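Local coordinates for mandelate racemase/muconate lactonizing enzyme family protein (Sorangium cellulosum, PDB 3S5S), which belongs to the enolase superfamily, whose members join an alpha+beta N-terminal capping domain to a modified TIM-barrel domain, at residues R83-V88 and E279-A284; I270-G275 and M306-C311. All coordinates share one frame; numbering follows the deposited sequence. Where two conformers were deposited one is given.

Contact 1: residues R83-V88 and E279-A284. With SO4 (sulfate ion), chain C.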
ATOM      1  N   ARG A  83       9.104  -8.383  12.180  1.00 20.46           N
ATOM      2  CA  ARG A  83       9.538  -7.317  11.292  1.00 20.53           C
ATOM      3  C   ARG A  83       9.196  -7.654   9.837  1.00 20.73           C
ATOM      4  O   ARG A  83       9.030  -6.748   9.014  1.00 20.46           O
ATOM      5  CB  ARG A  83      11.027  -7.016  11.448  1.00 21.71           C
ATOM      6  CG  ARG A  83      11.436  -6.543  12.866  1.00 22.64           C
ATOM      7  CD  ARG A  83      12.934  -6.356  13.006  1.00 22.59           C
ATOM      8  NE  ARG A  83      13.639  -7.597  12.724  1.00 20.75           N
ATOM      9  CZ  ARG A  83      14.955  -7.703  12.609  1.00 22.22           C
ATOM     10  NH1 ARG A  83      15.736  -6.624  12.743  1.00 19.49           N
ATOM     11  NH2 ARG A  83      15.488  -8.888  12.316  1.00 19.04           N
ATOM     12  N   ALA A  84       9.048  -8.942   9.531  1.00 20.92           N
ATOM     13  CA  ALA A  84       8.744  -9.396   8.157  1.00 21.44           C
ATOM     14  C   ALA A  84       7.235  -9.638   7.931  1.00 21.36           C
ATOM     15  O   ALA A  84       6.831 -10.584   7.245  1.00 22.95           O
ATOM     16  CB  ALA A  84       9.578 -10.657   7.801  1.00 21.21           C
ATOM     17  N   TRP A  85       6.407  -8.762   8.482  1.00 20.85           N
ATOM     18  CA  TRP A  85       4.959  -8.950   8.422  1.00 21.02           C
ATOM     19  C   TRP A  85       4.417  -9.144   6.997  1.00 21.10           C
ATOM     20  O   TRP A  85       3.478  -9.928   6.805  1.00 20.78           O
ATOM     21  CB  TRP A  85       4.211  -7.838   9.182  1.00 19.05           C
ATOM     22  CG  TRP A  85       4.411  -6.460   8.613  1.00 21.13           C
ATOM     23  CD1 TRP A  85       5.486  -5.594   8.835  1.00 19.71           C
ATOM     24  CD2 TRP A  85       3.521  -5.770   7.726  1.00 18.82           C
ATOM     25  NE1 TRP A  85       5.295  -4.431   8.157  1.00 19.84           N
ATOM     26  CE2 TRP A  85       4.106  -4.503   7.459  1.00 20.09           C
ATOM     27  CE3 TRP A  85       2.271  -6.089   7.154  1.00 17.54           C
ATOM     28  CZ2 TRP A  85       3.485  -3.549   6.651  1.00 18.18           C
ATOM     29  CZ3 TRP A  85       1.652  -5.141   6.327  1.00 17.48           C
ATOM     30  CH2 TRP A  85       2.286  -3.886   6.068  1.00 17.13           C
ATOM     31  N   ARG A  86       4.999  -8.485   5.992  1.00 21.28           N
ATOM     32  CA  ARG A  86       4.484  -8.721   4.634  1.00 21.92           C
ATOM     33  C   ARG A  86       4.858 -10.055   4.045  1.00 22.89           C
ATOM     34  O   ARG A  86       4.180 -10.519   3.131  1.00 23.32           O
ATOM     35  CB  ARG A  86       4.869  -7.664   3.623  1.00 22.14           C
ATOM     36  CG  ARG A  86       3.982  -6.511   3.639  1.00 22.67           C
ATOM     37  CD  ARG A  86       4.219  -5.637   2.443  1.00 27.57           C
ATOM     38  NE  ARG A  86       4.109  -4.249   2.866  1.00 34.29           N
ATOM     39  CZ  ARG A  86       3.053  -3.458   2.724  1.00 32.57           C
ATOM     40  NH1 ARG A  86       1.968  -3.871   2.084  1.00 32.40           N
ATOM     41  NH2 ARG A  86       3.136  -2.224   3.204  1.00 31.10           N
ATOM     42  N   ALA A  87       5.978 -10.630   4.497  1.00 24.15           N
ATOM     43  CA  ALA A  87       6.412 -11.940   4.016  1.00 23.94           C
ATOM     44  C   ALA A  87       5.485 -12.978   4.625  1.00 23.95           C
ATOM     45  O   ALA A  87       5.124 -13.930   3.961  1.00 24.48           O
ATOM     46  CB  ALA A  87       7.817 -12.208   4.453  1.00 24.36           C
ATOM     47  N   VAL A  88       5.150 -12.789   5.902  1.00 23.05           N
ATOM     48  CA  VAL A  88       4.220 -13.630   6.610  1.00 24.22           C
ATOM     49  C   VAL A  88       2.838 -13.639   5.945  1.00 24.72           C
ATOM     50  O   VAL A  88       2.301 -14.722   5.691  1.00 26.37           O
ATOM     51  CB  VAL A  88       4.156 -13.290   8.126  1.00 23.43           C
ATOM     52  CG1 VAL A  88       3.175 -14.154   8.822  1.00 22.40           C
ATOM     53  CG2 VAL A  88       5.541 -13.541   8.768  1.00 24.95           C
ATOM     54  N   GLU A 279      -3.687  -7.218   2.033  0.50 22.54           N
ATOM     55  CA  GLU A 279      -4.672  -7.177   0.946  0.50 22.91           C
ATOM     56  C   GLU A 279      -5.401  -5.818   1.007  0.50 21.96           C
ATOM     57  O   GLU A 279      -5.417  -5.078   0.035  0.50 22.19           O
ATOM     58  CB  GLU A 279      -5.605  -8.446   0.943  0.50 23.44           C
ATOM     59  CG  GLU A 279      -5.182  -9.585  -0.111  0.50 25.79           C
ATOM     60  CD  GLU A 279      -5.777 -11.038   0.114  0.50 27.25           C
ATOM     61  OE1 GLU A 279      -7.011 -11.259   0.077  0.50 30.05           O
ATOM     62  OE2 GLU A 279      -4.999 -11.987   0.279  0.50 23.24           O
ATOM     63  N   ALA A 280      -5.888  -5.461   2.191  1.00 21.06           N
ATOM     64  CA  ALA A 280      -6.591  -4.200   2.456  1.00 20.90           C
ATOM     65  C   ALA A 280      -5.805  -2.894   2.139  1.00 21.40           C
ATOM     66  O   ALA A 280      -6.347  -1.963   1.498  1.00 21.27           O
ATOM     67  CB  ALA A 280      -7.132  -4.194   3.855  1.00 20.23           C
ATOM     68  N   LEU A 281      -4.532  -2.844   2.530  1.00 21.65           N
ATOM     69  CA  LEU A 281      -3.643  -1.726   2.093  1.00 23.11           C
ATOM     70  C   LEU A 281      -3.602  -1.534   0.571  1.00 22.95           C
ATOM     71  O   LEU A 281      -3.655  -0.414   0.085  1.00 23.50           O
ATOM     72  CB  LEU A 281      -2.200  -1.874   2.674  1.00 22.30           C
ATOM     73  CG  LEU A 281      -2.155  -1.739   4.210  1.00 23.09           C
ATOM     74  CD1 LEU A 281      -0.803  -2.178   4.818  1.00 21.07           C
ATOM     75  CD2 LEU A 281      -2.479  -0.325   4.616  1.00 20.96           C
ATOM     76  N   ASP A 282      -3.519  -2.636  -0.164  1.00 23.97           N
ATOM     77  CA  ASP A 282      -3.418  -2.593  -1.631  1.00 25.27           C
ATOM     78  C   ASP A 282      -4.750  -2.127  -2.220  1.00 25.26           C
ATOM     79  O   ASP A 282      -4.764  -1.272  -3.126  1.00 28.12           O
ATOM     80  CB  ASP A 282      -2.957  -3.949  -2.212  1.00 25.92           C
ATOM     81  CG  ASP A 282      -1.430  -4.223  -1.990  1.00 31.78           C
ATOM     82  OD1 ASP A 282      -0.699  -3.273  -1.609  1.00 37.90           O
ATOM     83  OD2 ASP A 282      -0.928  -5.382  -2.185  1.00 37.10           O
ATOM     84  N   ILE A 283      -5.865  -2.651  -1.704  1.00 23.60           N
ATOM     85  CA  ILE A 283      -7.194  -2.275  -2.163  1.00 22.67           C
ATOM     86  C   ILE A 283      -7.475  -0.781  -1.964  1.00 22.27           C
ATOM     87  O   ILE A 283      -7.978  -0.137  -2.846  1.00 22.98           O
ATOM     88  CB  ILE A 283      -8.310  -3.080  -1.415  1.00 23.23           C
ATOM     89  CG1 ILE A 283      -8.339  -4.532  -1.837  1.00 21.31           C
ATOM     90  CG2 ILE A 283      -9.695  -2.468  -1.597  1.00 19.85           C
ATOM     91  CD1 ILE A 283      -9.056  -5.346  -0.749  1.00 19.31           C
ATOM     92  N   ALA A 284      -7.207  -0.246  -0.788  1.00 21.25           N
ATOM     93  CA  ALA A 284      -7.313   1.203  -0.580  1.00 21.03           C
ATOM     94  C   ALA A 284      -6.551   2.011  -1.658  1.00 21.76           C
ATOM     95  O   ALA A 284      -7.076   2.974  -2.223  1.00 23.66           O
ATOM     96  CB  ALA A 284      -6.794   1.550   0.794  1.00 19.48           C
TER
HETATM   97  S   SO4 C 390       3.099   0.882   5.202  1.00 57.09           S
HETATM   98  O1  SO4 C 390       2.298   0.720   3.942  1.00 49.74           O
HETATM   99  O2  SO4 C 390       2.203   1.264   6.362  1.00 48.75           O
HETATM  100  O3  SO4 C 390       3.981  -0.294   5.441  1.00 46.52           O
HETATM  101  O4  SO4 C 390       4.031   1.979   4.937  1.00 53.81           O

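Contact 2: residues I270-G275 and M306-C311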
ATOM      1  N   ILE A 270     -14.102  -1.857   2.170  1.00 21.20           N
ATOM      2  CA  ILE A 270     -12.881  -2.555   2.533  1.00 20.30           C
ATOM      3  C   ILE A 270     -13.086  -3.126   3.922  1.00 20.43           C
ATOM      4  O   ILE A 270     -13.506  -2.412   4.846  1.00 19.67           O
ATOM      5  CB  ILE A 270     -11.692  -1.533   2.583  1.00 19.68           C
ATOM      6  CG1 ILE A 270     -11.506  -0.841   1.239  1.00 19.87           C
ATOM      7  CG2 ILE A 270     -10.403  -2.170   2.991  1.00 15.64           C
ATOM      8  CD1 ILE A 270     -10.431   0.301   1.252  1.00 17.77           C
ATOM      9  N   LYS A 271     -12.749  -4.401   4.087  1.00 21.12           N
ATOM     10  CA  LYS A 271     -12.739  -5.030   5.419  1.00 20.61           C
ATOM     11  C   LYS A 271     -11.418  -5.712   5.628  1.00 19.93           C
ATOM     12  O   LYS A 271     -10.987  -6.446   4.752  1.00 19.67           O
ATOM     13  CB  LYS A 271     -13.861  -6.062   5.531  1.00 21.19           C
ATOM     14  CG  LYS A 271     -15.230  -5.447   5.288  1.00 22.69           C
ATOM     15  CD  LYS A 271     -16.295  -6.421   5.513  1.00 24.34           C
ATOM     16  CE  LYS A 271     -17.447  -5.977   4.713  1.00 26.40           C
ATOM     17  NZ  LYS A 271     -18.650  -6.739   5.131  1.00 31.10           N
ATOM     18  N   LEU A 272     -10.796  -5.511   6.794  1.00 19.43           N
ATOM     19  CA  LEU A 272      -9.550  -6.207   7.116  1.00 18.91           C
ATOM     20  C   LEU A 272      -9.742  -7.728   7.076  1.00 19.21           C
ATOM     21  O   LEU A 272      -8.810  -8.472   6.695  1.00 19.70           O
ATOM     22  CB  LEU A 272      -9.010  -5.753   8.470  1.00 18.93           C
ATOM     23  CG  LEU A 272      -8.713  -4.252   8.589  1.00 19.98           C
ATOM     24  CD1 LEU A 272      -7.793  -3.953   9.771  1.00 16.68           C
ATOM     25  CD2 LEU A 272      -8.092  -3.726   7.321  1.00 19.10           C
ATOM     26  N   MET A 273     -10.974  -8.162   7.368  1.00 19.01           N
ATOM     27  CA  MET A 273     -11.298  -9.549   7.637  1.00 19.17           C
ATOM     28  C   MET A 273     -11.551 -10.394   6.408  1.00 20.96           C
ATOM     29  O   MET A 273     -11.558 -11.632   6.522  1.00 20.84           O
ATOM     30  CB  MET A 273     -12.497  -9.660   8.574  1.00 19.17           C
ATOM     31  CG  MET A 273     -12.529 -11.027   9.315  1.00 18.21           C
ATOM     32  SD  MET A 273     -11.408 -11.161  10.707  1.00  9.16           S
ATOM     33  CE  MET A 273     -11.822  -9.616  11.472  1.00 10.20           C
ATOM     34  N   LYS A 274     -11.775  -9.753   5.245  1.00 21.54           N
ATOM     35  CA  LYS A 274     -12.019 -10.505   4.016  1.00 22.74           C
ATOM     36  C   LYS A 274     -10.717 -11.129   3.555  1.00 23.02           C
ATOM     37  O   LYS A 274     -10.723 -12.245   3.058  1.00 24.15           O
ATOM     38  CB  LYS A 274     -12.475  -9.614   2.859  1.00 23.86           C
ATOM     39  CG  LYS A 274     -13.884  -9.099   2.812  1.00 26.86           C
ATOM     40  CD  LYS A 274     -13.882  -8.008   1.732  1.00 34.37           C
ATOM     41  CE  LYS A 274     -15.240  -7.690   1.197  1.00 36.58           C
ATOM     42  NZ  LYS A 274     -15.284  -6.270   0.734  1.00 36.35           N
ATOM     43  N   GLY A 275      -9.608 -10.386   3.687  1.00 22.63           N
ATOM     44  CA  GLY A 275      -8.299 -10.827   3.144  1.00 22.36           C
ATOM     45  C   GLY A 275      -7.051 -10.366   3.886  1.00 22.04           C
ATOM     46  O   GLY A 275      -5.934 -10.470   3.352  1.00 23.69           O
ATOM     47  N   MET A 306     -12.497  -4.171  15.379  1.00 19.83           N
ATOM     48  CA  MET A 306     -13.031  -2.849  15.056  1.00 19.76           C
ATOM     49  C   MET A 306     -11.989  -1.720  15.247  1.00 20.65           C
ATOM     50  O   MET A 306     -11.780  -0.888  14.333  1.00 18.80           O
ATOM     51  CB  MET A 306     -14.303  -2.571  15.791  1.00 20.99           C
ATOM     52  CG  MET A 306     -15.517  -3.292  15.225  1.00 24.95           C
ATOM     53  SD  MET A 306     -16.487  -2.238  14.123  1.00 32.09           S
ATOM     54  CE  MET A 306     -17.058  -3.369  12.835  1.00 22.32           C
ATOM     55  N   THR A 307     -11.300  -1.706  16.395  1.00 20.97           N
ATOM     56  CA  THR A 307     -10.263  -0.698  16.580  1.00 20.85           C
ATOM     57  C   THR A 307      -9.165  -0.862  15.527  1.00 20.56           C
ATOM     58  O   THR A 307      -8.669   0.109  14.977  1.00 21.65           O
ATOM     59  CB  THR A 307      -9.635  -0.704  17.977  1.00 20.88           C
ATOM     60  OG1 THR A 307     -10.671  -0.790  18.962  1.00 21.93           O
ATOM     61  CG2 THR A 307      -8.884   0.598  18.183  1.00 19.69           C
ATOM     62  N   ALA A 308      -8.777  -2.081  15.234  1.00 19.89           N
ATOM     63  CA  ALA A 308      -7.815  -2.269  14.148  1.00 19.45           C
ATOM     64  C   ALA A 308      -8.286  -1.573  12.859  1.00 18.81           C
ATOM     65  O   ALA A 308      -7.516  -0.880  12.223  1.00 19.50           O
ATOM     66  CB  ALA A 308      -7.567  -3.771  13.896  1.00 18.37           C
ATOM     67  N   SER A 309      -9.536  -1.785  12.471  1.00 19.02           N
ATOM     68  CA  SER A 309     -10.144  -1.097  11.328  1.00 19.13           C
ATOM     69  C   SER A 309     -10.177   0.416  11.436  1.00 19.64           C
ATOM     70  O   SER A 309      -9.950   1.101  10.451  1.00 19.85           O
ATOM     71  CB  SER A 309     -11.566  -1.578  11.126  1.00 19.36           C
ATOM     72  OG  SER A 309     -11.544  -2.921  10.630  1.00 20.88           O
ATOM     73  N   ALA A 310     -10.458   0.959  12.622  1.00 20.61           N
ATOM     74  CA  ALA A 310     -10.546   2.403  12.743  1.00 20.26           C
ATOM     75  C   ALA A 310      -9.137   2.980  12.589  1.00 20.60           C
ATOM     76  O   ALA A 310      -8.959   3.967  11.887  1.00 22.65           O
ATOM     77  CB  ALA A 310     -11.201   2.797  14.013  1.00 19.84           C
ATOM     78  N   CYS A 311      -8.125   2.315  13.152  1.00 21.21           N
ATOM     79  CA  CYS A 311      -6.721   2.736  13.018  1.00 20.78           C
ATOM     80  C   CYS A 311      -6.353   2.763  11.552  1.00 20.03           C
ATOM     81  O   CYS A 311      -5.681   3.687  11.096  1.00 19.60           O
ATOM     82  CB  CYS A 311      -5.791   1.759  13.721  1.00 20.72           C
ATOM     83  SG  CYS A 311      -5.809   1.878  15.503  1.00 27.35           S
TER
HETATM   84  O   HOH W   1     -12.229  -3.660   8.092  1.00 18.18           O

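Contact 1: residues R83-V88 and E279-A284
W85 and R86 of the N-terminal domain meet L281 of the barrel domain at a sulfate-binding spot on the interdomain surface. The apolar part is small: CH2, at the far rim of the W85 indole, lies 3.7 Å from CD1 of L281, which comes to the ring at its edge rather than over a face. The two side chains cross at roughly a right angle. A chi1 of 63° sets CG of W85 between the backbone N and the carbonyl carbon, and from there the six-membered ring extends toward helix 272-289. The same L281 methyl lies obliquely to the R86 guanidinium, with CD1 4.2 Å from NH1.

L281 belongs to helix 272-289, which follows strand 267-270 and packs on the outside of the TIM barrel; A280, I283 and A284 face that strand, while L281 turns outward to W85. Within helix 85-96 the side chain of R86 bends at chi3 (-141°) and runs alongside the indole, its CG over one face of the ring and its guanidinium with a face toward W85 CH2. NH2 then forks to the sulfate, with weak hydrogen bonds of 3.1 Å from R86 NH2 to both O1 and O3. Sulfate O3 also lies in the indole plane, 3.5 Å from W85 CZ2. The sulfate was probably picked up during crystallisation.

Several polar groups of W85, R86 and D282 are engaged at the dimer interface. W85 NE1 and R86 NE donate to the carbonyls of A125 and F127 of the second subunit. D282 OD1 lies 4.6 Å from R86 NH1, too far for a salt bridge, so at most a modest electrostatic attraction is likely, while OD2 of D282 is salt-bridged to R288 of the second subunit.

Contact 2: residues I270-G275 and M306-C311
L272 drives its branched end against A308 and S309, joining the N-terminal part of helix 272-289 to the flank of helix 303-316 inside the barrel domain. The backbones come nearest at L272 and S309, whose CA atoms are 6.6 Å apart. On the tight side, CD1 of L272 settles against the main chain where the two helical residues join, 3.9 Å from the carbonyl carbon of A308, while the A308 methyl stands beside it at 4.1 Å from CB to L272 CD1. The L272 branch point is also in contact: its CG lies 3.7 Å from S309 OG. With chi1 at -59°, CG of L272 is anti to the carbonyl carbon, and the isobutyl group is carried across the gap between the helices.

The looser side is bridged by one buried water. It sits between the L272 amide and the S309 hydroxyl, accepting a hydrogen bond of 2.7 Å from L272 N and making another of 2.7 Å with S309 OG. The serine hydroxyl additionally makes a weak hydrogen bond to A305 O, one turn earlier in its own helix.

These two helices are neighbours on the outside of a TIM barrel, and L272 comes two residues after strand 267-270 ends. K271, next to it, points its side chain the other way, to a salt bridge with D247. Helix 101-117 of the N-terminal domain closes in from another side, C105 touching L272 and T109 touching A308.

With no direct hydrogen bond between the segments, the join rests on shape and on one water: the leucine supplies the apolar fit, and the water satisfies a buried amide near the start of one helix while tying it to the neighbouring helix.

In the fold
Contacts 1 and 2 have centres 13 Å apart and share helix 272-289, whose N-terminal part serves contact 2 and whose middle serves contact 1. Along the chain their segments alternate: 83-88, 270-275, 279-284, 306-311. Contact 2 lies deep, about 5 Å from the centre of the chain, and joins helices within the barrel domain; contact 1, about 17 Å from that centre, reaches out to the N-terminal domain beside the second subunit. They touch directly, with A280 CB 3.6 Å from L272 CD2 and I270 packed on I283 and A284. Helix 101-117 borders both contacts, and helix 272-289 runs from the packing of the barrel's outer helices to the domain and dimer interface.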